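Local coordinates for catechol 2,3-dioxygenase (Pseudomonas sp. KL28, PDB 3HPY), which probably catalyses the iron-dependent extradiol cleavage of catechols by dioxygen, giving 2-hydroxy-6-oxohexa-2,4-dienoate from catechol itself, and works as a homotetramer, at residues H248-I256 against F266-H274; I150-Y158 against H198-V206. All coordinates share one frame; numbering follows the deposited sequence.

Contact 1 (H248-I256 against F266-H274); sequences HGVTRGCTI and FETFMGGYH. With FE (Fe (III) ion), chain I; MCT (4-methylcatechol), chain J.
Strands 254-256 and 266-270 run antiparallel, their axes 4.8 Å apart at closest and inclined at 164°, with Cys254 and Met270 as a hydrogen-bonded pair in which Cys254 N gives a weak bond of 3.0 Å to Met270 O and the return bond, from Met270 N to Cys254 O, is less certain. They form the beta hairpin that brings the carboxylate ligand of the iron to the catechol pocket, in a sheet of the vicinal oxygen chelate type. Glu267 is the link to the metal. Its chain leaves with CG anti to the backbone N (chi1 170°) and stays extended, which carries OE1 to 2.1 Å from the iron; His154 and His216 complete the protein ligands, and Ser218 bonds to OE1. The second oxygen, OE2, lies in the plane of the His248 ring at its edge, 3.2 Å from CE1, with the carboxylate and ring planes 74° apart. His248 thus turns its edge to the glutamate and one face to 4-methylcatechol, whose C6 sits 3.3 Å above the ring plane, over its centre. Tyr257 OH is hydrogen-bonded to both His248 NE2 and 4-methylcatechol. Val250 adds an apolar contact, CG1 to C6 of the ligand, and Thr251 OG1 lies 3.5 Å from its C5.

Beyond the paired strands, where the loops meet, Tyr273 and Arg252 cross at about a right angle. The aliphatic part of the arginine meets the ring at its edge, CD to CD2, while the guanidinium continues to Asp49 of a neighbouring subunit and Tyr273 OH bonds to Glu179. The backbones close up tightly at the glycines: Gly272 CA makes a CA-H...O contact of 3.0 Å with Thr251 O.

Contact 2 (I150-Y158 against H198-V206); sequences IQLDHCLLY and HKVHDIAFV. With FE (Fe (III) ion), chain I; MCT (4-methylcatechol), chain J.
The side chains of His154 and His201 cross obliquely beside the iron, where strand 151-158 runs parallel to strand 203-206. Among the polar contacts, His154 NE2 binds the metal at 2.4 Å, and its ND1 gives to the anti lone pair of Asp153 OD2, which restrains the rotation of the ring. His201 lies over one face of that ring, the planes 47° apart, and its NE2 makes a weak hydrogen bond to O4 of 4-methylcatechol. One water donates to both Asp153 OD2 and His201 O. Lys199, bent at chi3 (58°), brings NZ to 2.9 Å from Asp153 O, in the carbonyl plane on a lone pair, and to a salt bridge with Asp202 OD1; OD2 of Asp202 takes a hydrogen bond from Cys196 N.

Backbone bonds are regular further along: Ala204 N to Cys155 O, Leu157 N to Ala204 O and Val206 N to Leu157 O.

Apolar contacts divide between the two faces of the sheet. Leu157 CD2 stands over the Phe205 ring, 4.0 Å from its centroid, and presses on Ile203 CD1 at 3.4 Å. On the other face Val206 CB lies over the Tyr158 ring, and Leu156 CD2 packs on Val206 CG2.

Strand 213-220 flanks strand 151-159 as its antiparallel neighbour, while Phe205 and Ile203 pack against helix 162-171, and Ile203 also meets Phe69 and Phe71 of strand 65-73.

Overall arrangement
Both contacts are largely buried and belong to one sheet, with strand 213-220 standing between strands 151-159 and 265-270. The centre of contact 2 lies about 5 Å from the centre of the chain, that of contact 1 about 13 Å. The first pairs sequence neighbours in an antiparallel hairpin, the second strands far apart along the chain in parallel. Iron and 4-methylcatechol join them: contact 1 supplies the carboxylate ligand, contact 2 a histidine ligand. Phe269 also packs on His154, CE1 to CE1 3.4 Å. Both reach the second subunit, contact 1 from its glycine-rich end through an Arg252 salt bridge, contact 2 by packing at Gln151 and Lys199.

Contact 1 (H248-I256 against F266-H274)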
ATOM      1  N   HIS C 248       0.923  15.864   5.259  1.00 35.53           N
ATOM      2  CA  HIS C 248       0.771  17.099   6.038  1.00 35.79           C
ATOM      3  C   HIS C 248       1.149  16.722   7.457  1.00 35.52           C
ATOM      4  O   HIS C 248       0.922  15.568   7.831  1.00 34.24           O
ATOM      5  CB  HIS C 248      -0.693  17.551   6.157  1.00 36.09           C
ATOM      6  CG  HIS C 248      -1.415  18.236   4.984  1.00 37.19           C
ATOM      7  ND1 HIS C 248      -2.593  17.702   4.471  1.00 38.03           N
ATOM      8  CD2 HIS C 248      -1.135  19.352   4.290  1.00 37.53           C
ATOM      9  CE1 HIS C 248      -3.001  18.501   3.506  1.00 38.01           C
ATOM     10  NE2 HIS C 248      -2.162  19.496   3.385  1.00 40.11           N
ATOM     11  N   GLY C 249       1.689  17.606   8.299  1.00 36.52           N
ATOM     12  CA  GLY C 249       1.952  17.209   9.685  1.00 36.92           C
ATOM     13  C   GLY C 249       0.582  17.302  10.340  1.00 37.33           C
ATOM     14  O   GLY C 249       0.077  16.405  11.032  1.00 36.20           O
ATOM     15  N   VAL C 250      -0.002  18.460  10.078  1.00 37.91           N
ATOM     16  CA  VAL C 250      -1.337  18.817  10.486  1.00 39.04           C
ATOM     17  C   VAL C 250      -2.127  17.628   9.995  1.00 39.40           C
ATOM     18  O   VAL C 250      -2.039  17.281   8.817  1.00 39.41           O
ATOM     19  CB  VAL C 250      -1.760  20.051   9.696  1.00 39.78           C
ATOM     20  CG1 VAL C 250      -3.222  20.367   9.907  1.00 40.77           C
ATOM     21  CG2 VAL C 250      -0.866  21.199  10.073  1.00 39.97           C
ATOM     22  N   THR C 251      -2.843  16.980  10.906  1.00 38.14           N
ATOM     23  CA  THR C 251      -3.679  15.835  10.580  1.00 38.01           C
ATOM     24  C   THR C 251      -2.973  14.564  10.103  1.00 38.31           C
ATOM     25  O   THR C 251      -3.605  13.512  10.037  1.00 39.45           O
ATOM     26  CB  THR C 251      -4.766  16.241   9.549  1.00 36.71           C
ATOM     27  OG1 THR C 251      -4.211  16.296   8.229  1.00 33.95           O
ATOM     28  CG2 THR C 251      -5.314  17.625   9.908  1.00 37.54           C
ATOM     29  N   ARG C 252      -1.684  14.635   9.784  1.00 37.49           N
ATOM     30  CA  ARG C 252      -0.970  13.439   9.326  1.00 36.37           C
ATOM     31  C   ARG C 252      -1.604  12.915   8.021  1.00 36.14           C
ATOM     32  O   ARG C 252      -1.272  11.828   7.554  1.00 37.22           O
ATOM     33  CB  ARG C 252      -1.052  12.311  10.381  1.00 34.43           C
ATOM     34  CG  ARG C 252      -0.714  12.632  11.867  1.00 35.15           C
ATOM     35  CD  ARG C 252      -1.005  11.363  12.719  1.00 35.16           C
ATOM     36  NE  ARG C 252      -0.623  11.384  14.138  1.00 36.00           N
ATOM     37  CZ  ARG C 252      -0.817  10.356  14.969  1.00 36.90           C
ATOM     38  NH1 ARG C 252      -1.386   9.238  14.519  1.00 34.82           N
ATOM     39  NH2 ARG C 252      -0.437  10.433  16.243  1.00 35.59           N
ATOM     40  N   GLY C 253      -2.522  13.683   7.443  1.00 35.74           N
ATOM     41  CA  GLY C 253      -3.190  13.253   6.221  1.00 35.52           C
ATOM     42  C   GLY C 253      -2.394  13.382   4.932  1.00 35.30           C
ATOM     43  O   GLY C 253      -1.961  14.475   4.562  1.00 36.63           O
ATOM     44  N   CYS C 254      -2.205  12.263   4.237  1.00 33.80           N
ATOM     45  CA  CYS C 254      -1.466  12.263   2.980  1.00 32.08           C
ATOM     46  C   CYS C 254      -2.326  12.943   1.944  1.00 32.66           C
ATOM     47  O   CYS C 254      -3.552  12.790   1.957  1.00 32.86           O
ATOM     48  CB  CYS C 254      -1.161  10.841   2.554  1.00 32.02           C
ATOM     49  SG  CYS C 254      -0.235   9.988   3.798  1.00 32.05           S
ATOM     50  N   THR C 255      -1.704  13.673   1.024  1.00 31.07           N
ATOM     51  CA  THR C 255      -2.510  14.395   0.060  1.00 29.34           C
ATOM     52  C   THR C 255      -1.786  14.885  -1.178  1.00 27.74           C
ATOM     53  O   THR C 255      -0.574  14.744  -1.321  1.00 26.58           O
ATOM     54  CB  THR C 255      -3.102  15.634   0.738  1.00 30.80           C
ATOM     55  OG1 THR C 255      -3.984  16.318  -0.159  1.00 33.15           O
ATOM     56  CG2 THR C 255      -1.974  16.582   1.119  1.00 30.36           C
ATOM     57  N   ILE C 256      -2.573  15.489  -2.057  1.00 26.97           N
ATOM     58  CA  ILE C 256      -2.088  16.089  -3.289  1.00 26.59           C
ATOM     59  C   ILE C 256      -2.998  17.268  -3.606  1.00 26.24           C
ATOM     60  O   ILE C 256      -4.226  17.144  -3.528  1.00 24.98           O
ATOM     61  CB  ILE C 256      -2.166  15.128  -4.487  1.00 24.84           C
ATOM     62  CG1 ILE C 256      -1.187  13.976  -4.299  1.00 26.54           C
ATOM     63  CG2 ILE C 256      -1.860  15.903  -5.775  1.00 24.15           C
ATOM     64  CD1 ILE C 256      -1.091  13.042  -5.496  1.00 29.58           C
ATOM     65  N   PHE C 266      -8.495  21.686  -5.637  1.00 24.84           N
ATOM     66  CA  PHE C 266      -9.193  20.617  -4.946  1.00 24.47           C
ATOM     67  C   PHE C 266      -8.115  19.739  -4.318  1.00 26.67           C
ATOM     68  O   PHE C 266      -6.920  19.910  -4.597  1.00 25.47           O
ATOM     69  CB  PHE C 266     -10.069  19.810  -5.911  1.00 25.73           C
ATOM     70  CG  PHE C 266      -9.300  19.004  -6.918  1.00 29.54           C
ATOM     71  CD1 PHE C 266      -8.966  17.676  -6.659  1.00 29.74           C
ATOM     72  CD2 PHE C 266      -8.919  19.562  -8.132  1.00 29.23           C
ATOM     73  CE1 PHE C 266      -8.271  16.920  -7.592  1.00 30.30           C
ATOM     74  CE2 PHE C 266      -8.224  18.811  -9.068  1.00 30.31           C
ATOM     75  CZ  PHE C 266      -7.900  17.489  -8.799  1.00 29.72           C
ATOM     76  N   GLU C 267      -8.527  18.817  -3.457  1.00 25.38           N
ATOM     77  CA  GLU C 267      -7.574  17.925  -2.805  1.00 24.90           C
ATOM     78  C   GLU C 267      -8.098  16.495  -2.752  1.00 25.99           C
ATOM     79  O   GLU C 267      -9.313  16.270  -2.622  1.00 24.69           O
ATOM     80  CB  GLU C 267      -7.297  18.422  -1.383  1.00 24.45           C
ATOM     81  CG  GLU C 267      -6.500  17.479  -0.497  1.00 24.59           C
ATOM     82  CD  GLU C 267      -6.535  17.907   0.967  1.00 27.38           C
ATOM     83  OE1 GLU C 267      -7.642  18.178   1.471  1.00 27.26           O
ATOM     84  OE2 GLU C 267      -5.470  17.967   1.615  1.00 26.38           O
ATOM     85  N   THR C 268      -7.179  15.540  -2.888  1.00 26.08           N
ATOM     86  CA  THR C 268      -7.500  14.117  -2.782  1.00 28.56           C
ATOM     87  C   THR C 268      -6.586  13.632  -1.667  1.00 31.33           C
ATOM     88  O   THR C 268      -5.362  13.615  -1.833  1.00 32.00           O
ATOM     89  CB  THR C 268      -7.128  13.296  -4.042  1.00 28.94           C
ATOM     90  OG1 THR C 268      -5.758  13.540  -4.381  1.00 30.50           O
ATOM     91  CG2 THR C 268      -8.022  13.639  -5.204  1.00 30.58           C
ATOM     92  N   PHE C 269      -7.148  13.269  -0.523  1.00 32.09           N
ATOM     93  CA  PHE C 269      -6.298  12.784   0.559  1.00 33.98           C
ATOM     94  C   PHE C 269      -6.909  11.597   1.295  1.00 32.78           C
ATOM     95  O   PHE C 269      -8.038  11.189   1.013  1.00 32.64           O
ATOM     96  CB  PHE C 269      -6.005  13.905   1.562  1.00 35.75           C
ATOM     97  CG  PHE C 269      -6.974  13.969   2.700  1.00 37.92           C
ATOM     98  CD1 PHE C 269      -8.293  14.331   2.482  1.00 36.86           C
ATOM     99  CD2 PHE C 269      -6.575  13.617   3.989  1.00 39.15           C
ATOM    100  CE1 PHE C 269      -9.208  14.340   3.531  1.00 38.93           C
ATOM    101  CE2 PHE C 269      -7.485  13.623   5.045  1.00 39.54           C
ATOM    102  CZ  PHE C 269      -8.802  13.985   4.814  1.00 38.49           C
ATOM    103  N   MET C 270      -6.131  11.037   2.220  1.00 32.55           N
ATOM    104  CA  MET C 270      -6.569   9.924   3.050  1.00 30.71           C
ATOM    105  C   MET C 270      -5.698   9.842   4.312  1.00 30.15           C
ATOM    106  O   MET C 270      -4.598  10.402   4.364  1.00 26.80           O
ATOM    107  CB  MET C 270      -6.555   8.601   2.254  1.00 33.03           C
ATOM    108  CG  MET C 270      -5.206   8.021   1.895  1.00 33.28           C
ATOM    109  SD  MET C 270      -4.394   7.261   3.315  1.00 35.89           S
ATOM    110  CE  MET C 270      -5.589   6.005   3.764  1.00 37.87           C
ATOM    111  N   GLY C 271      -6.211   9.179   5.345  1.00 29.37           N
ATOM    112  CA  GLY C 271      -5.458   9.055   6.583  1.00 30.91           C
ATOM    113  C   GLY C 271      -5.803  10.067   7.665  1.00 29.80           C
ATOM    114  O   GLY C 271      -6.773  10.818   7.557  1.00 30.24           O
ATOM    115  N   GLY C 272      -4.990  10.083   8.714  1.00 30.11           N
ATOM    116  CA  GLY C 272      -5.222  10.993   9.815  1.00 30.05           C
ATOM    117  C   GLY C 272      -5.621  10.169  11.011  1.00 28.48           C
ATOM    118  O   GLY C 272      -5.955   8.994  10.865  1.00 27.67           O
ATOM    119  N   TYR C 273      -5.582  10.770  12.195  1.00 28.21           N
ATOM    120  CA  TYR C 273      -5.945  10.045  13.400  1.00 25.69           C
ATOM    121  C   TYR C 273      -7.437  10.112  13.661  1.00 26.20           C
ATOM    122  O   TYR C 273      -8.206  10.514  12.790  1.00 25.00           O
ATOM    123  CB  TYR C 273      -5.143  10.563  14.596  1.00 24.98           C
ATOM    124  CG  TYR C 273      -5.097  12.063  14.741  1.00 24.17           C
ATOM    125  CD1 TYR C 273      -6.029  12.739  15.534  1.00 25.81           C
ATOM    126  CD2 TYR C 273      -4.124  12.815  14.078  1.00 24.45           C
ATOM    127  CE1 TYR C 273      -5.997  14.126  15.660  1.00 22.73           C
ATOM    128  CE2 TYR C 273      -4.081  14.202  14.198  1.00 24.29           C
ATOM    129  CZ  TYR C 273      -5.023  14.850  14.991  1.00 24.54           C
ATOM    130  OH  TYR C 273      -5.002  16.224  15.110  1.00 27.01           O
ATOM    131  N   HIS C 274      -7.844   9.738  14.870  1.00 25.76           N
ATOM    132  CA  HIS C 274      -9.259   9.693  15.188  1.00 25.37           C
ATOM    133  C   HIS C 274      -9.621  10.451  16.442  1.00 24.54           C
ATOM    134  O   HIS C 274      -9.801   9.864  17.504  1.00 26.50           O
ATOM    135  CB  HIS C 274      -9.675   8.230  15.315  1.00 26.57           C
ATOM    136  CG  HIS C 274      -9.315   7.413  14.117  1.00 29.23           C
ATOM    137  ND1 HIS C 274      -9.968   7.541  12.910  1.00 28.71           N
ATOM    138  CD2 HIS C 274      -8.322   6.514  13.914  1.00 28.92           C
ATOM    139  CE1 HIS C 274      -9.393   6.756  12.016  1.00 28.83           C
ATOM    140  NE2 HIS C 274      -8.390   6.125  12.599  1.00 30.29           N
TER
HETATM  141 FE    FE I 310      -7.642  19.727   2.963  1.00 31.11          FE
HETATM  142  C1  MCT J 311      -3.761  21.080   5.889  1.00 49.03           C
HETATM  143  C2  MCT J 311      -4.544  21.474   4.791  1.00 49.97           C
HETATM  144  C3  MCT J 311      -5.579  20.622   4.342  1.00 50.26           C
HETATM  145  O3  MCT J 311      -6.323  20.991   3.296  1.00 51.71           O
HETATM  146  C4  MCT J 311      -5.839  19.384   4.990  1.00 50.26           C
HETATM  147  O4  MCT J 311      -6.842  18.579   4.539  1.00 50.24           O
HETATM  148  C5  MCT J 311      -5.047  18.988   6.103  1.00 49.97           C
HETATM  149  C6  MCT J 311      -4.010  19.847   6.545  1.00 50.08           C
HETATM  150  C   MCT J 311      -2.659  21.970   6.369  1.00 50.11           C

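Contact 2 (I150-Y158 against H198-V206)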
ATOM      1  N   ILE C 150     -14.086   8.820  -2.384  1.00 22.60           N
ATOM      2  CA  ILE C 150     -15.127   8.202  -1.562  1.00 24.76           C
ATOM      3  C   ILE C 150     -16.134   9.142  -0.891  1.00 24.66           C
ATOM      4  O   ILE C 150     -17.271   8.750  -0.650  1.00 25.78           O
ATOM      5  CB  ILE C 150     -14.480   7.303  -0.474  1.00 27.31           C
ATOM      6  CG1 ILE C 150     -13.952   6.012  -1.114  1.00 28.37           C
ATOM      7  CG2 ILE C 150     -15.492   6.948   0.606  1.00 30.45           C
ATOM      8  CD1 ILE C 150     -12.806   6.223  -2.086  1.00 31.25           C
ATOM      9  N   GLN C 151     -15.719  10.360  -0.563  1.00 22.99           N
ATOM     10  CA  GLN C 151     -16.627  11.329   0.051  1.00 24.36           C
ATOM     11  C   GLN C 151     -16.065  12.743   0.011  1.00 24.08           C
ATOM     12  O   GLN C 151     -14.864  12.937  -0.163  1.00 23.16           O
ATOM     13  CB  GLN C 151     -16.922  10.971   1.520  1.00 22.64           C
ATOM     14  CG  GLN C 151     -15.702  10.931   2.439  1.00 24.72           C
ATOM     15  CD  GLN C 151     -16.063  10.803   3.918  1.00 24.68           C
ATOM     16  OE1 GLN C 151     -17.009  10.099   4.286  1.00 29.79           O
ATOM     17  NE2 GLN C 151     -15.290  11.462   4.773  1.00 22.78           N
ATOM     18  N   LEU C 152     -16.952  13.729   0.152  1.00 25.72           N
ATOM     19  CA  LEU C 152     -16.543  15.127   0.227  1.00 25.50           C
ATOM     20  C   LEU C 152     -16.081  15.167   1.686  1.00 25.68           C
ATOM     21  O   LEU C 152     -16.901  15.105   2.599  1.00 27.00           O
ATOM     22  CB  LEU C 152     -17.752  16.055   0.016  1.00 27.36           C
ATOM     23  CG  LEU C 152     -17.574  17.544   0.342  1.00 27.93           C
ATOM     24  CD1 LEU C 152     -16.656  18.175  -0.699  1.00 27.39           C
ATOM     25  CD2 LEU C 152     -18.930  18.262   0.366  1.00 28.64           C
ATOM     26  N   ASP C 153     -14.771  15.228   1.907  1.00 24.95           N
ATOM     27  CA  ASP C 153     -14.232  15.211   3.268  1.00 24.74           C
ATOM     28  C   ASP C 153     -14.349  16.526   4.022  1.00 25.15           C
ATOM     29  O   ASP C 153     -14.667  16.542   5.209  1.00 21.55           O
ATOM     30  CB  ASP C 153     -12.760  14.805   3.252  1.00 22.95           C
ATOM     31  CG  ASP C 153     -12.299  14.274   4.581  1.00 24.55           C
ATOM     32  OD1 ASP C 153     -12.698  13.132   4.917  1.00 22.92           O
ATOM     33  OD2 ASP C 153     -11.560  14.994   5.292  1.00 24.34           O
ATOM     34  N   HIS C 154     -14.064  17.619   3.323  1.00 24.28           N
ATOM     35  CA  HIS C 154     -14.104  18.944   3.913  1.00 26.31           C
ATOM     36  C   HIS C 154     -13.699  19.973   2.875  1.00 26.72           C
ATOM     37  O   HIS C 154     -13.647  19.690   1.679  1.00 25.87           O
ATOM     38  CB  HIS C 154     -13.114  19.039   5.068  1.00 25.84           C
ATOM     39  CG  HIS C 154     -11.692  18.807   4.665  1.00 28.11           C
ATOM     40  ND1 HIS C 154     -11.158  17.544   4.509  1.00 29.97           N
ATOM     41  CD2 HIS C 154     -10.683  19.674   4.401  1.00 30.08           C
ATOM     42  CE1 HIS C 154      -9.884  17.643   4.175  1.00 29.67           C
ATOM     43  NE2 HIS C 154      -9.571  18.924   4.101  1.00 30.84           N
ATOM     44  N   CYS C 155     -13.413  21.179   3.361  1.00 27.19           N
ATOM     45  CA  CYS C 155     -12.960  22.270   2.514  1.00 27.09           C
ATOM     46  C   CYS C 155     -12.181  23.192   3.430  1.00 27.42           C
ATOM     47  O   CYS C 155     -12.324  23.132   4.656  1.00 28.12           O
ATOM     48  CB  CYS C 155     -14.135  23.018   1.872  1.00 27.98           C
ATOM     49  SG  CYS C 155     -15.065  24.114   2.982  1.00 31.16           S
ATOM     50  N   LEU C 156     -11.332  24.026   2.846  1.00 27.44           N
ATOM     51  CA  LEU C 156     -10.541  24.956   3.629  1.00 27.84           C
ATOM     52  C   LEU C 156     -10.843  26.343   3.089  1.00 29.37           C
ATOM     53  O   LEU C 156     -10.626  26.618   1.911  1.00 29.87           O
ATOM     54  CB  LEU C 156      -9.053  24.627   3.488  1.00 28.72           C
ATOM     55  CG  LEU C 156      -8.052  25.284   4.442  1.00 29.43           C
ATOM     56  CD1 LEU C 156      -6.686  24.630   4.275  1.00 30.93           C
ATOM     57  CD2 LEU C 156      -7.951  26.765   4.157  1.00 29.50           C
ATOM     58  N   LEU C 157     -11.366  27.204   3.957  1.00 29.00           N
ATOM     59  CA  LEU C 157     -11.718  28.561   3.572  1.00 30.49           C
ATOM     60  C   LEU C 157     -10.725  29.581   4.088  1.00 31.49           C
ATOM     61  O   LEU C 157     -10.103  29.394   5.136  1.00 31.46           O
ATOM     62  CB  LEU C 157     -13.106  28.933   4.100  1.00 28.51           C
ATOM     63  CG  LEU C 157     -14.298  28.053   3.733  1.00 29.33           C
ATOM     64  CD1 LEU C 157     -14.132  27.480   2.328  1.00 27.49           C
ATOM     65  CD2 LEU C 157     -14.422  26.959   4.763  1.00 31.71           C
ATOM     66  N   TYR C 158     -10.595  30.666   3.333  1.00 33.73           N
ATOM     67  CA  TYR C 158      -9.714  31.771   3.678  1.00 35.53           C
ATOM     68  C   TYR C 158     -10.552  33.025   3.839  1.00 34.51           C
ATOM     69  O   TYR C 158     -11.258  33.428   2.923  1.00 34.47           O
ATOM     70  CB  TYR C 158      -8.685  32.003   2.579  1.00 37.69           C
ATOM     71  CG  TYR C 158      -7.369  31.324   2.823  1.00 40.29           C
ATOM     72  CD1 TYR C 158      -7.291  29.939   2.955  1.00 41.43           C
ATOM     73  CD2 TYR C 158      -6.188  32.063   2.897  1.00 41.31           C
ATOM     74  CE1 TYR C 158      -6.065  29.304   3.148  1.00 44.16           C
ATOM     75  CE2 TYR C 158      -4.957  31.437   3.093  1.00 44.29           C
ATOM     76  CZ  TYR C 158      -4.904  30.056   3.216  1.00 43.87           C
ATOM     77  OH  TYR C 158      -3.698  29.422   3.394  1.00 44.22           O
ATOM     78  N   HIS C 198     -15.759  12.339  14.559  1.00 25.83           N
ATOM     79  CA  HIS C 198     -14.464  11.850  15.035  1.00 26.94           C
ATOM     80  C   HIS C 198     -13.423  11.837  13.906  1.00 27.41           C
ATOM     81  O   HIS C 198     -12.419  11.116  13.955  1.00 27.02           O
ATOM     82  CB  HIS C 198     -14.546  10.475  15.741  1.00 27.26           C
ATOM     83  CG  HIS C 198     -15.069   9.361  14.890  1.00 26.88           C
ATOM     84  ND1 HIS C 198     -16.357   8.883  15.004  1.00 28.66           N
ATOM     85  CD2 HIS C 198     -14.483   8.631  13.913  1.00 27.74           C
ATOM     86  CE1 HIS C 198     -16.544   7.908  14.133  1.00 28.07           C
ATOM     87  NE2 HIS C 198     -15.423   7.736  13.456  1.00 30.40           N
ATOM     88  N   LYS C 199     -13.666  12.662  12.890  1.00 28.74           N
ATOM     89  CA  LYS C 199     -12.733  12.811  11.773  1.00 27.83           C
ATOM     90  C   LYS C 199     -11.755  13.914  12.204  1.00 28.16           C
ATOM     91  O   LYS C 199     -12.088  14.740  13.057  1.00 28.99           O
ATOM     92  CB  LYS C 199     -13.468  13.256  10.497  1.00 25.34           C
ATOM     93  CG  LYS C 199     -14.407  12.229   9.885  1.00 24.99           C
ATOM     94  CD  LYS C 199     -15.352  12.849   8.858  1.00 23.18           C
ATOM     95  CE  LYS C 199     -14.600  13.545   7.734  1.00 24.29           C
ATOM     96  NZ  LYS C 199     -15.494  14.330   6.849  1.00 24.45           N
ATOM     97  N   VAL C 200     -10.554  13.928  11.628  1.00 28.08           N
ATOM     98  CA  VAL C 200      -9.559  14.952  11.959  1.00 28.11           C
ATOM     99  C   VAL C 200     -10.130  16.353  11.735  1.00 28.16           C
ATOM    100  O   VAL C 200      -9.760  17.296  12.428  1.00 29.05           O
ATOM    101  CB  VAL C 200      -8.266  14.779  11.132  1.00 28.62           C
ATOM    102  CG1 VAL C 200      -7.312  13.858  11.859  1.00 29.84           C
ATOM    103  CG2 VAL C 200      -8.593  14.221   9.754  1.00 28.69           C
ATOM    104  N   HIS C 201     -11.017  16.487  10.754  1.00 29.76           N
ATOM    105  CA  HIS C 201     -11.701  17.756  10.495  1.00 30.28           C
ATOM    106  C   HIS C 201     -12.739  17.676   9.385  1.00 30.16           C
ATOM    107  O   HIS C 201     -12.578  16.954   8.393  1.00 29.75           O
ATOM    108  CB  HIS C 201     -10.710  18.873  10.176  1.00 33.11           C
ATOM    109  CG  HIS C 201     -10.013  18.706   8.865  1.00 37.26           C
ATOM    110  ND1 HIS C 201      -9.523  17.492   8.438  1.00 37.20           N
ATOM    111  CD2 HIS C 201      -9.679  19.605   7.910  1.00 37.03           C
ATOM    112  CE1 HIS C 201      -8.916  17.649   7.277  1.00 38.79           C
ATOM    113  NE2 HIS C 201      -8.994  18.923   6.934  1.00 38.13           N
ATOM    114  N   ASP C 202     -13.817  18.423   9.565  1.00 27.69           N
ATOM    115  CA  ASP C 202     -14.873  18.471   8.573  1.00 26.51           C
ATOM    116  C   ASP C 202     -14.746  19.783   7.810  1.00 26.39           C
ATOM    117  O   ASP C 202     -15.287  19.934   6.713  1.00 27.54           O
ATOM    118  CB  ASP C 202     -16.232  18.357   9.263  1.00 24.14           C
ATOM    119  CG  ASP C 202     -16.487  16.952   9.790  1.00 24.61           C
ATOM    120  OD1 ASP C 202     -16.908  16.083   8.996  1.00 25.47           O
ATOM    121  OD2 ASP C 202     -16.235  16.720  10.992  1.00 22.66           O
ATOM    122  N   ILE C 203     -14.003  20.720   8.392  1.00 25.56           N
ATOM    123  CA  ILE C 203     -13.792  22.021   7.776  1.00 25.24           C
ATOM    124  C   ILE C 203     -12.638  22.748   8.464  1.00 24.58           C
ATOM    125  O   ILE C 203     -12.363  22.518   9.649  1.00 25.37           O
ATOM    126  CB  ILE C 203     -15.086  22.882   7.855  1.00 26.06           C
ATOM    127  CG1 ILE C 203     -14.959  24.115   6.954  1.00 28.35           C
ATOM    128  CG2 ILE C 203     -15.351  23.293   9.298  1.00 26.22           C
ATOM    129  CD1 ILE C 203     -16.289  24.840   6.720  1.00 30.28           C
ATOM    130  N   ALA C 204     -11.948  23.610   7.717  1.00 23.51           N
ATOM    131  CA  ALA C 204     -10.831  24.371   8.280  1.00 23.54           C
ATOM    132  C   ALA C 204     -10.838  25.789   7.733  1.00 24.06           C
ATOM    133  O   ALA C 204     -11.390  26.043   6.666  1.00 23.81           O
ATOM    134  CB  ALA C 204      -9.498  23.694   7.959  1.00 22.96           C
ATOM    135  N   PHE C 205     -10.228  26.702   8.487  1.00 26.33           N
ATOM    136  CA  PHE C 205     -10.143  28.120   8.122  1.00 26.72           C
ATOM    137  C   PHE C 205      -8.736  28.656   8.375  1.00 26.54           C
ATOM    138  O   PHE C 205      -8.066  28.270   9.342  1.00 25.60           O
ATOM    139  CB  PHE C 205     -11.115  28.985   8.947  1.00 25.57           C
ATOM    140  CG  PHE C 205     -12.568  28.736   8.662  1.00 27.90           C
ATOM    141  CD1 PHE C 205     -13.268  27.740   9.341  1.00 27.94           C
ATOM    142  CD2 PHE C 205     -13.244  29.505   7.725  1.00 25.05           C
ATOM    143  CE1 PHE C 205     -14.616  27.517   9.088  1.00 25.39           C
ATOM    144  CE2 PHE C 205     -14.594  29.287   7.463  1.00 29.01           C
ATOM    145  CZ  PHE C 205     -15.281  28.290   8.146  1.00 27.97           C
ATOM    146  N   VAL C 206      -8.297  29.557   7.505  1.00 27.39           N
ATOM    147  CA  VAL C 206      -6.988  30.169   7.654  1.00 30.07           C
ATOM    148  C   VAL C 206      -7.175  31.684   7.604  1.00 31.14           C
ATOM    149  O   VAL C 206      -7.873  32.196   6.729  1.00 31.01           O
ATOM    150  CB  VAL C 206      -6.034  29.721   6.536  1.00 30.01           C
ATOM    151  CG1 VAL C 206      -4.672  30.360   6.727  1.00 31.63           C
ATOM    152  CG2 VAL C 206      -5.895  28.212   6.553  1.00 30.56           C
TER
HETATM  153 FE    FE I 310      -7.642  19.727   2.963  1.00 31.11          FE
HETATM  154  C1  MCT J 311      -3.761  21.080   5.889  1.00 49.03           C
HETATM  155  C2  MCT J 311      -4.544  21.474   4.791  1.00 49.97           C
HETATM  156  C3  MCT J 311      -5.579  20.622   4.342  1.00 50.26           C
HETATM  157  O3  MCT J 311      -6.323  20.991   3.296  1.00 51.71           O
HETATM  158  C4  MCT J 311      -5.839  19.384   4.990  1.00 50.26           C
HETATM  159  O4  MCT J 311      -6.842  18.579   4.539  1.00 50.24           O
HETATM  160  C5  MCT J 311      -5.047  18.988   6.103  1.00 49.97           C
HETATM  161  C6  MCT J 311      -4.010  19.847   6.545  1.00 50.08           C
HETATM  162  C   MCT J 311      -2.659  21.970   6.369  1.00 50.11           C
HETATM  163  O   HOH W   1     -10.899  14.875   7.850  1.00 29.91           O